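Local atomic coordinates of fructose-bisphosphate aldolase class I (Thermoproteus tenax, PDB entry 1W8S), a protein that belongs to the DeoC/LacD family of aldolases, adopts a TIM-barrel fold and here holds 1,6-di-O-phosphono-beta-D-fructofuranose in its pocket. Residues E100-G105 / V135-P140; E6-I11 / A106-Y111; V58-G63 / K67-S72; E125-I130 / L141-F146. The protein carries 2 engineered substitutions. One frame throughout, in Å; residues are numbered along the deposited sequence. Where two conformers were deposited one is given.

Contact 1. Residues E100-G105 / V135-P140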
# COMPACT_ATOMS: atom_id res chain seq x y z
N GLU E 100 -15.66 -16.17 -4.14
CA GLU E 100 -16.69 -15.75 -5.08
C GLU E 100 -16.67 -16.66 -6.32
O GLU E 100 -17.72 -16.96 -6.88
CB GLU E 100 -16.50 -14.31 -5.51
CG GLU E 100 -16.80 -13.31 -4.42
CD GLU E 100 -16.29 -11.94 -4.75
OE1 GLU E 100 -15.06 -11.75 -4.70
OE2 GLU E 100 -17.11 -11.07 -5.09
N ALA E 101 -15.48 -17.09 -6.73
CA ALA E 101 -15.34 -18.05 -7.85
C ALA E 101 -16.09 -19.36 -7.59
O ALA E 101 -16.76 -19.90 -8.48
CB ALA E 101 -13.89 -18.31 -8.13
N VAL E 102 -15.96 -19.86 -6.37
CA VAL E 102 -16.70 -21.01 -5.94
C VAL E 102 -18.19 -20.77 -6.10
O VAL E 102 -18.88 -21.59 -6.71
CB VAL E 102 -16.35 -21.39 -4.50
CG1 VAL E 102 -17.33 -22.43 -3.98
CG2 VAL E 102 -14.92 -21.93 -4.48
N SER E 103 -18.67 -19.62 -5.61
CA SER E 103 -20.09 -19.27 -5.77
C SER E 103 -20.56 -19.15 -7.25
O SER E 103 -21.72 -19.41 -7.56
CB SER E 103 -20.41 -17.97 -5.01
OG SER E 103 -21.80 -17.62 -5.17
N LEU E 104 -19.63 -18.81 -8.14
CA LEU E 104 -19.88 -18.64 -9.56
C LEU E 104 -19.81 -19.95 -10.37
O LEU E 104 -20.08 -19.96 -11.58
CB LEU E 104 -18.90 -17.58 -10.10
CG LEU E 104 -19.21 -16.14 -9.69
CD1 LEU E 104 -18.14 -15.20 -10.15
CD2 LEU E 104 -20.56 -15.68 -10.20
N GLY E 105 -19.48 -21.06 -9.68
CA GLY E 105 -19.50 -22.38 -10.26
C GLY E 105 -18.18 -22.84 -10.83
O GLY E 105 -18.13 -23.82 -11.57
N VAL E 135 -6.34 -23.63 -1.81
CA VAL E 135 -6.17 -24.81 -0.96
C VAL E 135 -7.35 -24.92 -0.01
O VAL E 135 -7.89 -26.00 0.18
CB VAL E 135 -4.81 -24.76 -0.20
CG1 VAL E 135 -4.71 -25.86 0.87
CG2 VAL E 135 -3.66 -24.84 -1.19
N LYS E 136 -7.76 -23.80 0.57
CA LYS E 136 -8.85 -23.80 1.55
C LYS E 136 -10.18 -24.29 0.91
O LYS E 136 -10.95 -25.03 1.52
CB LYS E 136 -9.04 -22.38 2.10
CG LYS E 136 -10.28 -22.14 2.92
CD LYS E 136 -10.20 -20.70 3.53
CE LYS E 136 -11.48 -20.26 4.15
NZ LYS E 136 -11.45 -18.85 4.63
N PHE E 137 -10.45 -23.79 -0.29
CA PHE E 137 -11.70 -24.10 -1.02
C PHE E 137 -11.55 -25.32 -1.94
O PHE E 137 -12.51 -25.70 -2.60
CB PHE E 137 -12.14 -22.86 -1.80
CG PHE E 137 -12.74 -21.77 -0.92
CD1 PHE E 137 -14.06 -21.86 -0.54
CD2 PHE E 137 -11.97 -20.70 -0.44
CE1 PHE E 137 -14.62 -20.88 0.27
CE2 PHE E 137 -12.53 -19.72 0.38
CZ PHE E 137 -13.86 -19.82 0.74
N ASP E 138 -10.38 -25.95 -1.93
CA ASP E 138 -10.06 -27.14 -2.76
C ASP E 138 -10.40 -26.89 -4.24
O ASP E 138 -11.05 -27.71 -4.88
CB ASP E 138 -10.84 -28.36 -2.21
CG ASP E 138 -10.15 -29.70 -2.51
OD1 ASP E 138 -8.92 -29.85 -2.28
OD2 ASP E 138 -10.78 -30.65 -2.99
N LEU E 139 -9.98 -25.73 -4.75
CA LEU E 139 -10.08 -25.38 -6.17
C LEU E 139 -8.66 -25.34 -6.73
O LEU E 139 -7.85 -24.58 -6.21
CB LEU E 139 -10.71 -23.99 -6.31
CG LEU E 139 -11.95 -23.85 -7.17
CD1 LEU E 139 -12.96 -24.92 -6.85
CD2 LEU E 139 -12.55 -22.47 -7.04
N PRO E 140 -8.34 -26.14 -7.76
CA PRO E 140 -7.01 -26.06 -8.39
C PRO E 140 -6.67 -24.66 -8.89
O PRO E 140 -7.54 -23.99 -9.38
CB PRO E 140 -7.12 -27.02 -9.56
CG PRO E 140 -8.19 -27.97 -9.16
CD PRO E 140 -9.18 -27.17 -8.40

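Contact 2. Residues E6-I11 / A106-Y111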
# COMPACT_ATOMS: atom_id res chain seq x y z
N GLU E 6 -4.18 -33.54 -9.26
CA GLU E 6 -5.00 -34.71 -9.60
C GLU E 6 -6.46 -34.33 -9.82
O GLU E 6 -7.08 -34.86 -10.70
CB GLU E 6 -4.85 -35.82 -8.55
CG GLU E 6 -3.45 -36.43 -8.51
CD GLU E 6 -3.29 -37.50 -7.43
OE1 GLU E 6 -4.09 -37.52 -6.45
OE2 GLU E 6 -2.36 -38.33 -7.57
N LYS E 7 -6.99 -33.38 -9.04
CA LYS E 7 -8.35 -32.91 -9.23
C LYS E 7 -8.50 -32.16 -10.56
O LYS E 7 -9.49 -32.35 -11.28
CB LYS E 7 -8.76 -31.98 -8.09
CG LYS E 7 -10.18 -31.49 -8.14
CD LYS E 7 -10.58 -30.83 -6.83
CE LYS E 7 -12.08 -30.80 -6.67
NZ LYS E 7 -12.53 -29.63 -5.83
N PHE E 8 -7.51 -31.31 -10.87
CA PHE E 8 -7.45 -30.62 -12.14
C PHE E 8 -7.50 -31.60 -13.33
O PHE E 8 -8.30 -31.44 -14.24
CB PHE E 8 -6.21 -29.76 -12.24
CG PHE E 8 -6.19 -28.93 -13.48
CD1 PHE E 8 -6.90 -27.74 -13.55
CD2 PHE E 8 -5.54 -29.41 -14.62
CE1 PHE E 8 -6.92 -27.00 -14.74
CE2 PHE E 8 -5.57 -28.68 -15.81
CZ PHE E 8 -6.25 -27.49 -15.87
N LEU E 9 -6.65 -32.62 -13.30
CA LEU E 9 -6.60 -33.61 -14.38
C LEU E 9 -7.89 -34.38 -14.51
O LEU E 9 -8.31 -34.71 -15.62
CB LEU E 9 -5.43 -34.55 -14.13
CG LEU E 9 -4.06 -33.85 -14.18
CD1 LEU E 9 -2.94 -34.76 -13.71
CD2 LEU E 9 -3.76 -33.38 -15.58
N ARG E 10 -8.55 -34.68 -13.39
CA ARG E 10 -9.80 -35.43 -13.43
C ARG E 10 -10.88 -34.63 -14.12
O ARG E 10 -11.68 -35.18 -14.89
CB ARG E 10 -10.30 -35.79 -12.03
CG ARG E 10 -9.57 -36.94 -11.37
CD ARG E 10 -10.23 -37.44 -10.08
NE ARG E 10 -9.62 -36.82 -8.89
CZ ARG E 10 -10.22 -35.97 -8.07
NH1 ARG E 10 -9.55 -35.48 -7.03
NH2 ARG E 10 -11.49 -35.60 -8.28
N ILE E 11 -10.92 -33.33 -13.84
CA ILE E 11 -12.00 -32.47 -14.34
C ILE E 11 -11.71 -32.01 -15.76
O ILE E 11 -12.60 -32.06 -16.63
CB ILE E 11 -12.17 -31.25 -13.41
CG1 ILE E 11 -12.67 -31.72 -12.03
CG2 ILE E 11 -13.18 -30.22 -14.03
CD1 ILE E 11 -12.63 -30.61 -10.96
N ALA E 106 -17.11 -22.15 -10.47
CA ALA E 106 -15.77 -22.49 -10.94
C ALA E 106 -15.33 -23.84 -10.42
O ALA E 106 -15.63 -24.18 -9.29
CB ALA E 106 -14.77 -21.43 -10.49
N SER E 107 -14.64 -24.61 -11.26
CA SER E 107 -13.94 -25.84 -10.87
C SER E 107 -12.44 -25.64 -10.71
O SER E 107 -11.73 -26.53 -10.24
CB SER E 107 -14.10 -26.91 -11.95
OG SER E 107 -15.43 -27.33 -12.00
N ALA E 108 -11.95 -24.50 -11.17
CA ALA E 108 -10.59 -24.05 -10.90
C ALA E 108 -10.53 -22.53 -11.01
O ALA E 108 -11.49 -21.87 -11.48
CB ALA E 108 -9.63 -24.67 -11.88
N VAL E 109 -9.41 -21.98 -10.58
CA VAL E 109 -9.13 -20.56 -10.71
C VAL E 109 -7.83 -20.35 -11.45
O VAL E 109 -6.90 -21.17 -11.39
CB VAL E 109 -9.11 -19.79 -9.37
CG1 VAL E 109 -10.52 -19.71 -8.77
CG2 VAL E 109 -8.13 -20.40 -8.39
N GLY E 110 -7.79 -19.24 -12.16
CA GLY E 110 -6.61 -18.82 -12.90
C GLY E 110 -6.11 -17.47 -12.46
O GLY E 110 -6.86 -16.59 -12.07
N TYR E 111 -4.81 -17.30 -12.53
CA TYR E 111 -4.16 -16.06 -12.13
C TYR E 111 -2.91 -15.82 -12.99
O TYR E 111 -2.02 -16.68 -13.07
CB TYR E 111 -3.79 -16.05 -10.64
CG TYR E 111 -3.36 -14.70 -10.10
CD1 TYR E 111 -4.29 -13.80 -9.65
CD2 TYR E 111 -1.99 -14.34 -10.02
CE1 TYR E 111 -3.90 -12.56 -9.11
CE2 TYR E 111 -1.60 -13.12 -9.52
CZ TYR E 111 -2.55 -12.22 -9.09
OH TYR E 111 -2.13 -11.02 -8.58
O HOH W 1 -12.87 -28.18 -8.32

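Contact 3. Residues V58-G63 / K67-S72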
# COMPACT_ATOMS: atom_id res chain seq x y z
N VAL E 58 -13.78 -23.85 -20.14
CA VAL E 58 -13.71 -22.48 -20.60
C VAL E 58 -13.05 -21.63 -19.50
O VAL E 58 -13.14 -21.97 -18.32
CB VAL E 58 -15.12 -21.93 -20.90
CG1 VAL E 58 -15.71 -22.59 -22.10
CG2 VAL E 58 -16.06 -22.11 -19.69
N VAL E 59 -12.37 -20.55 -19.90
CA VAL E 59 -11.80 -19.58 -18.97
C VAL E 59 -12.61 -18.28 -19.12
O VAL E 59 -12.64 -17.71 -20.21
CB VAL E 59 -10.34 -19.30 -19.30
CG1 VAL E 59 -9.73 -18.31 -18.33
CG2 VAL E 59 -9.52 -20.58 -19.32
N PHE E 60 -13.29 -17.85 -18.06
CA PHE E 60 -14.08 -16.61 -18.06
C PHE E 60 -13.59 -15.69 -16.91
O PHE E 60 -13.19 -16.18 -15.87
CB PHE E 60 -15.56 -16.87 -17.75
CG PHE E 60 -16.38 -17.53 -18.85
CD1 PHE E 60 -15.92 -17.67 -20.16
CD2 PHE E 60 -17.68 -17.95 -18.56
CE1 PHE E 60 -16.71 -18.26 -21.11
CE2 PHE E 60 -18.48 -18.52 -19.51
CZ PHE E 60 -18.00 -18.68 -20.79
N GLN E 61 -13.69 -14.38 -17.12
CA GLN E 61 -13.65 -13.40 -16.02
C GLN E 61 -14.97 -13.46 -15.27
O GLN E 61 -15.97 -13.97 -15.78
CB GLN E 61 -13.44 -11.98 -16.54
CG GLN E 61 -12.23 -11.76 -17.41
CD GLN E 61 -10.96 -11.60 -16.64
OE1 GLN E 61 -10.96 -11.29 -15.43
NE2 GLN E 61 -9.85 -11.78 -17.35
N ARG E 62 -14.99 -12.91 -14.07
CA ARG E 62 -16.13 -13.00 -13.18
C ARG E 62 -17.43 -12.47 -13.74
O ARG E 62 -18.46 -13.03 -13.46
CB ARG E 62 -15.85 -12.26 -11.87
CG ARG E 62 -15.73 -10.72 -12.01
CD ARG E 62 -15.75 -9.96 -10.66
NE ARG E 62 -16.90 -10.38 -9.85
CZ ARG E 62 -16.88 -10.40 -8.51
NH1 ARG E 62 -15.83 -9.95 -7.84
NH2 ARG E 62 -17.94 -10.83 -7.85
N GLY E 63 -17.39 -11.45 -14.57
CA GLY E 63 -18.62 -10.83 -15.06
C GLY E 63 -19.32 -11.72 -16.09
O GLY E 63 -20.53 -11.83 -16.11
N LYS E 67 -22.93 -13.64 -15.48
CA LYS E 67 -24.05 -13.32 -16.38
C LYS E 67 -24.42 -14.46 -17.34
O LYS E 67 -25.56 -14.54 -17.80
CB LYS E 67 -23.72 -12.04 -17.17
CG LYS E 67 -24.38 -10.78 -16.67
CD LYS E 67 -23.93 -10.43 -15.32
CE LYS E 67 -24.44 -9.06 -14.84
NZ LYS E 67 -23.48 -8.61 -13.74
N TYR E 68 -23.45 -15.31 -17.65
CA TYR E 68 -23.60 -16.31 -18.72
C TYR E 68 -23.34 -17.78 -18.37
O TYR E 68 -23.87 -18.67 -19.05
CB TYR E 68 -22.68 -15.96 -19.90
CG TYR E 68 -23.08 -14.69 -20.61
CD1 TYR E 68 -24.02 -14.70 -21.64
CD2 TYR E 68 -22.53 -13.48 -20.24
CE1 TYR E 68 -24.38 -13.54 -22.28
CE2 TYR E 68 -22.89 -12.32 -20.88
CZ TYR E 68 -23.81 -12.35 -21.90
OH TYR E 68 -24.16 -11.19 -22.53
N TYR E 69 -22.51 -18.05 -17.36
CA TYR E 69 -22.13 -19.42 -17.09
C TYR E 69 -23.34 -20.22 -16.68
O TYR E 69 -24.12 -19.77 -15.84
CB TYR E 69 -21.07 -19.55 -16.01
CG TYR E 69 -20.60 -20.97 -15.86
CD1 TYR E 69 -20.04 -21.65 -16.95
CD2 TYR E 69 -20.73 -21.65 -14.66
CE1 TYR E 69 -19.59 -22.96 -16.83
CE2 TYR E 69 -20.31 -22.96 -14.53
CZ TYR E 69 -19.71 -23.61 -15.59
OH TYR E 69 -19.30 -24.91 -15.38
N ASP E 70 -23.48 -21.38 -17.31
CA ASP E 70 -24.69 -22.21 -17.24
C ASP E 70 -24.38 -23.65 -16.80
O ASP E 70 -25.23 -24.55 -16.90
CB ASP E 70 -25.41 -22.19 -18.60
CG ASP E 70 -24.62 -22.89 -19.70
OD1 ASP E 70 -23.44 -23.32 -19.51
OD2 ASP E 70 -25.11 -23.03 -20.83
N GLY E 71 -23.16 -23.89 -16.33
CA GLY E 71 -22.78 -25.19 -15.80
C GLY E 71 -22.47 -26.29 -16.82
O GLY E 71 -22.16 -27.41 -16.42
N SER E 72 -22.46 -25.96 -18.11
CA SER E 72 -22.45 -26.97 -19.17
C SER E 72 -21.07 -27.52 -19.55
O SER E 72 -20.96 -28.59 -20.16
CB SER E 72 -23.14 -26.41 -20.41
OG SER E 72 -22.41 -25.30 -20.95

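Contact 4. Residues E125-I130 / L141-F146. Engineered in segment 141-146: Glu-144 (natural residue Trp), Phe-146 (natural residue Tyr).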
# COMPACT_ATOMS: atom_id res chain seq x y z
N GLU E 125 2.81 -11.26 -4.24
CA GLU E 125 2.10 -11.02 -2.98
C GLU E 125 0.61 -11.45 -3.00
O GLU E 125 0.11 -12.15 -2.09
CB GLU E 125 2.27 -9.55 -2.60
CG GLU E 125 1.48 -9.12 -1.40
CD GLU E 125 1.75 -7.67 -0.99
OE1 GLU E 125 2.70 -7.02 -1.53
OE2 GLU E 125 0.99 -7.21 -0.09
N GLU E 126 -0.10 -11.03 -4.04
CA GLU E 126 -1.50 -11.39 -4.19
C GLU E 126 -1.69 -12.87 -4.47
O GLU E 126 -2.57 -13.54 -3.87
CB GLU E 126 -2.13 -10.56 -5.29
CG GLU E 126 -3.62 -10.77 -5.40
CD GLU E 126 -4.23 -9.64 -6.19
OE1 GLU E 126 -3.95 -9.59 -7.41
OE2 GLU E 126 -4.96 -8.80 -5.59
N LEU E 127 -0.85 -13.42 -5.33
CA LEU E 127 -0.92 -14.84 -5.61
C LEU E 127 -0.80 -15.67 -4.34
O LEU E 127 -1.44 -16.70 -4.21
CB LEU E 127 0.16 -15.23 -6.61
CG LEU E 127 0.16 -16.66 -7.09
CD1 LEU E 127 -1.22 -17.03 -7.62
CD2 LEU E 127 1.21 -16.87 -8.14
N ALA E 128 -0.01 -15.22 -3.39
CA ALA E 128 0.14 -15.93 -2.13
C ALA E 128 -1.19 -16.08 -1.42
O ALA E 128 -1.48 -17.12 -0.86
CB ALA E 128 1.09 -15.24 -1.21
N ARG E 129 -1.99 -15.02 -1.47
CA ARG E 129 -3.29 -15.06 -0.83
C ARG E 129 -4.27 -15.93 -1.63
O ARG E 129 -5.10 -16.66 -1.05
CB ARG E 129 -3.85 -13.64 -0.66
CG ARG E 129 -2.99 -12.75 0.28
CD ARG E 129 -3.68 -11.43 0.69
NE ARG E 129 -3.64 -10.45 -0.39
CZ ARG E 129 -2.67 -9.56 -0.61
NH1 ARG E 129 -1.61 -9.49 0.20
NH2 ARG E 129 -2.75 -8.72 -1.66
N ILE E 130 -4.18 -15.85 -2.95
CA ILE E 130 -5.04 -16.62 -3.81
C ILE E 130 -4.72 -18.13 -3.70
O ILE E 130 -5.62 -18.96 -3.57
CB ILE E 130 -4.92 -16.11 -5.22
CG1 ILE E 130 -5.66 -14.76 -5.36
CG2 ILE E 130 -5.40 -17.14 -6.21
CD1 ILE E 130 -5.19 -14.06 -6.50
N LEU E 141 -5.41 -24.26 -8.72
CA LEU E 141 -4.88 -23.00 -9.20
C LEU E 141 -4.10 -23.20 -10.47
O LEU E 141 -3.13 -23.97 -10.49
CB LEU E 141 -3.98 -22.41 -8.13
CG LEU E 141 -3.19 -21.16 -8.47
CD1 LEU E 141 -4.13 -20.02 -8.74
CD2 LEU E 141 -2.19 -20.88 -7.33
N VAL E 142 -4.52 -22.50 -11.53
CA VAL E 142 -3.79 -22.46 -12.80
C VAL E 142 -3.06 -21.13 -12.83
O VAL E 142 -3.71 -20.06 -12.80
CB VAL E 142 -4.73 -22.57 -14.03
CG1 VAL E 142 -3.87 -22.68 -15.35
CG2 VAL E 142 -5.70 -23.69 -13.87
N VAL E 143 -1.73 -21.18 -12.85
CA VAL E 143 -0.94 -19.97 -12.94
C VAL E 143 -0.58 -19.82 -14.41
O VAL E 143 0.01 -20.72 -15.02
CB VAL E 143 0.33 -20.04 -12.12
CG1 VAL E 143 1.28 -18.83 -12.40
CG2 VAL E 143 0.00 -20.21 -10.63
N GLU E 144 -0.92 -18.65 -14.93
CA GLU E 144 -0.64 -18.22 -16.30
C GLU E 144 0.63 -17.38 -16.19
O GLU E 144 0.59 -16.27 -15.68
CB GLU E 144 -1.87 -17.46 -16.83
CG GLU E 144 -3.16 -18.13 -16.32
CD GLU E 144 -4.48 -17.42 -16.64
OE1 GLU E 144 -5.45 -18.10 -17.15
OE2 GLU E 144 -4.59 -16.21 -16.31
N SER E 145 1.76 -17.96 -16.58
CA SER E 145 3.07 -17.39 -16.31
C SER E 145 3.66 -16.84 -17.59
O SER E 145 4.10 -17.62 -18.48
CB SER E 145 3.98 -18.48 -15.75
OG SER E 145 5.20 -17.93 -15.24
N PHE E 146 3.67 -15.51 -17.68
CA PHE E 146 4.06 -14.77 -18.89
C PHE E 146 5.05 -13.69 -18.53
O PHE E 146 4.66 -12.53 -18.31
CB PHE E 146 2.85 -14.08 -19.52
CG PHE E 146 1.78 -15.01 -20.01
CD1 PHE E 146 2.08 -16.11 -20.80
CD2 PHE E 146 0.44 -14.78 -19.68
CE1 PHE E 146 1.09 -16.96 -21.27
CE2 PHE E 146 -0.55 -15.62 -20.13
CZ PHE E 146 -0.23 -16.73 -20.94

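Contact 1. Residues E100-G105 / V135-P140
Val-102 presents one methyl, CG2, to two side chains, Phe-137 and Leu-139, and this single branch carries the contact. Its first torsion (chi1 169°) sets CG2 anti to the carbonyl carbon, where it meets the side chains at the end of helix 120-137. The tighter meeting is with Leu-139: CG2 of Val-102 lies 3.5 Å from CD2 of Leu-139, methyl against methyl, with the two side chains slanted across each other. Leu-139 is buried. Phe-137 takes the same methyl less closely: its CB stands 4.0 Å from Val-102 CG2, and its CD1 is equally near, so the methyl rests obliquely at the root of the ring. Further up helix 98-103, Val-98 and Glu-99 also touch the Phe-137 side chain. No hydrogen bond crosses between the segments. Each segment closes its helix with a Schellman motif, at Gly-105, whose N donates to Val-102 O at 3.1 Å, and at Asp-138. Leu-139 and Ala-101 both continue onto Val-109 of strand 108-113, so the same apolar layer reaches the sheet. The arrangement joins two consecutive helices of the outer layer near the points where their chains turn back toward the strands, as expected of helix-to-helix packing around a TIM barrel.

Contact 2. Residues E6-I11 / A106-Y111
Segment 6-11 of helix 4-12 passes over the beginning of segment 106-111, its Phe-8 CA 7.4 Å from Ala-108 CA and its Ile-11 CA 7.7 Å from Ser-107 CA. Ile-11 leans on Ser-107 with two methyls: CG2 is 4.0 Å from Ser-107 CB, and CD1 is 4.1 Å from that same CB. With chi1 at -66°, CG2 stands anti to the backbone N and CG1 beside it, so that both methyls meet the serine CB from one side. Phe-8 offers its ring edge, and the methyl of Ala-108 lies near the ring plane, with CB 4.4 Å from Phe-8 CD1. The ring also stacks with Phe-12 and touches Pro-140 and Val-142. Polar linkage between the segments runs through one water, which accepts from Lys-7 NZ at 2.9 Å and donates to Ser-107 O at 2.8 Å. Lys-7 NZ is bonded to Asp-138 O as well, tying the helix to two chain turns at once. Ile-11 also reaches Pro-74, and Leu-9 reaches Leu-226; like Pro-140, these come just before barrel strands. Helix 4-12 therefore lies across the N-terminal ends of the strands, the end-closing position of an additional N-terminal helix in a TIM barrel.

Contact 3. Residues V58-G63 / K67-S72
Lys-67 runs its first carbons alongside the carbonyl oxygen of Gly-63 while its own backbone N donates to it, 3.1 Å from N to O with an N-H...O angle of 153°. CB of Lys-67 is the first side-chain atom to meet Gly-63 O, at 3.4 Å. CG stands farther off, and a bend at chi2 (64°) turns the chain so that CD returns to 3.8 Å from the same Gly-63 O. From there the chain extends to NZ, which reaches the second subunit, bonding to its Ala-173 O and forming a salt bridge with its Asp-174. The lysine thus links a helix turn to an assembly interface. Helix 62-68 is the helical arm of the beta-alpha-beta unit that joins strand 57-60 to the parallel strand 75-81. Phe-60 of the strand and Tyr-69 just after the helix meet obliquely, CE2 of Phe-60 4.3 Å from CD1 of Tyr-69. Tyr-69 directs its hydroxyl to Val-73 O, and Gly-71 N sits 3.4 Å above the centre of its ring. Asp-70, next to Tyr-69, forms an Asx turn: OD1 accepts from Ser-72 N, from above the carboxylate plane, and from Ser-72 OG on the syn side at 2.7 Å.

Contact 4. Residues E125-I130 / L141-F146
Leu-127 divides its two methyls between neighbouring outward-facing positions of strand 141-145, CD1 going to Leu-141 and CD2 to Val-143. This is the close part of the contact. With CG anti to the backbone N (chi1 -175°), the side chain leaves its helix, and the fork at CG sends CD1 to Leu-141 CD2, 4.0 Å away. Its other methyl, CD2, is 4.3 Å from Val-143 CG2. Leu-141 forks in the same way: while its CD2 faces Leu-127, its CD1 comes within 4.0 Å of Ile-130 CG2, and the leucine and isoleucine side chains meet at about a right angle. All four residues are buried between segment 125-130 and strand 141-145, which run nearly antiparallel (163°) with axes 11.0 Å apart. The far side of the helix is polar and looser. There exposed Arg-129 makes a long, weak salt bridge one turn back, NH1 to Glu-125 OE2 at 3.5 Å, with the carboxylate oxygen in the guanidinium plane. Glu-125 and Ala-128 also pack on Val-93 and Ala-94 of the third subunit. Across the strand, the engineered Glu-144 bonds to Thr-112, and the engineered Phe-146 touches the bound 1,6-di-O-phosphono-beta-D-fructofuranose. With methyls alone meeting and no hydrogen bond between the segments, helix and strand of this beta-alpha-beta unit are held by apolar packing, while the polar ends of Glu-126, Ser-145 and Glu-144 find partners outside this methyl interface.

Strand 108-113 joins three of the four contacts. Pro-140 O of contact 1 probably accepts from Val-109 N of contact 2 at 3.0 Å, and Val-109 O in turn probably accepts from Val-142 N of contact 4 at 2.7 Å. Tyr-111 OH and Glu-126 OE1, 2.6 Å apart, add a probable hydrogen bond between contacts 2 and 4. Contact 3 meets contact 1 through a salt bridge, Arg-62 NH2 to Glu-100 OE2 at 2.9 Å. The side chains of Phe-60 (contact 3), Val-143 (contact 4) and Phe-8 (contact 2) are about 10, 11 and 12 Å from the 1,6-di-O-phosphono-beta-D-fructofuranose that Phe-146 touches.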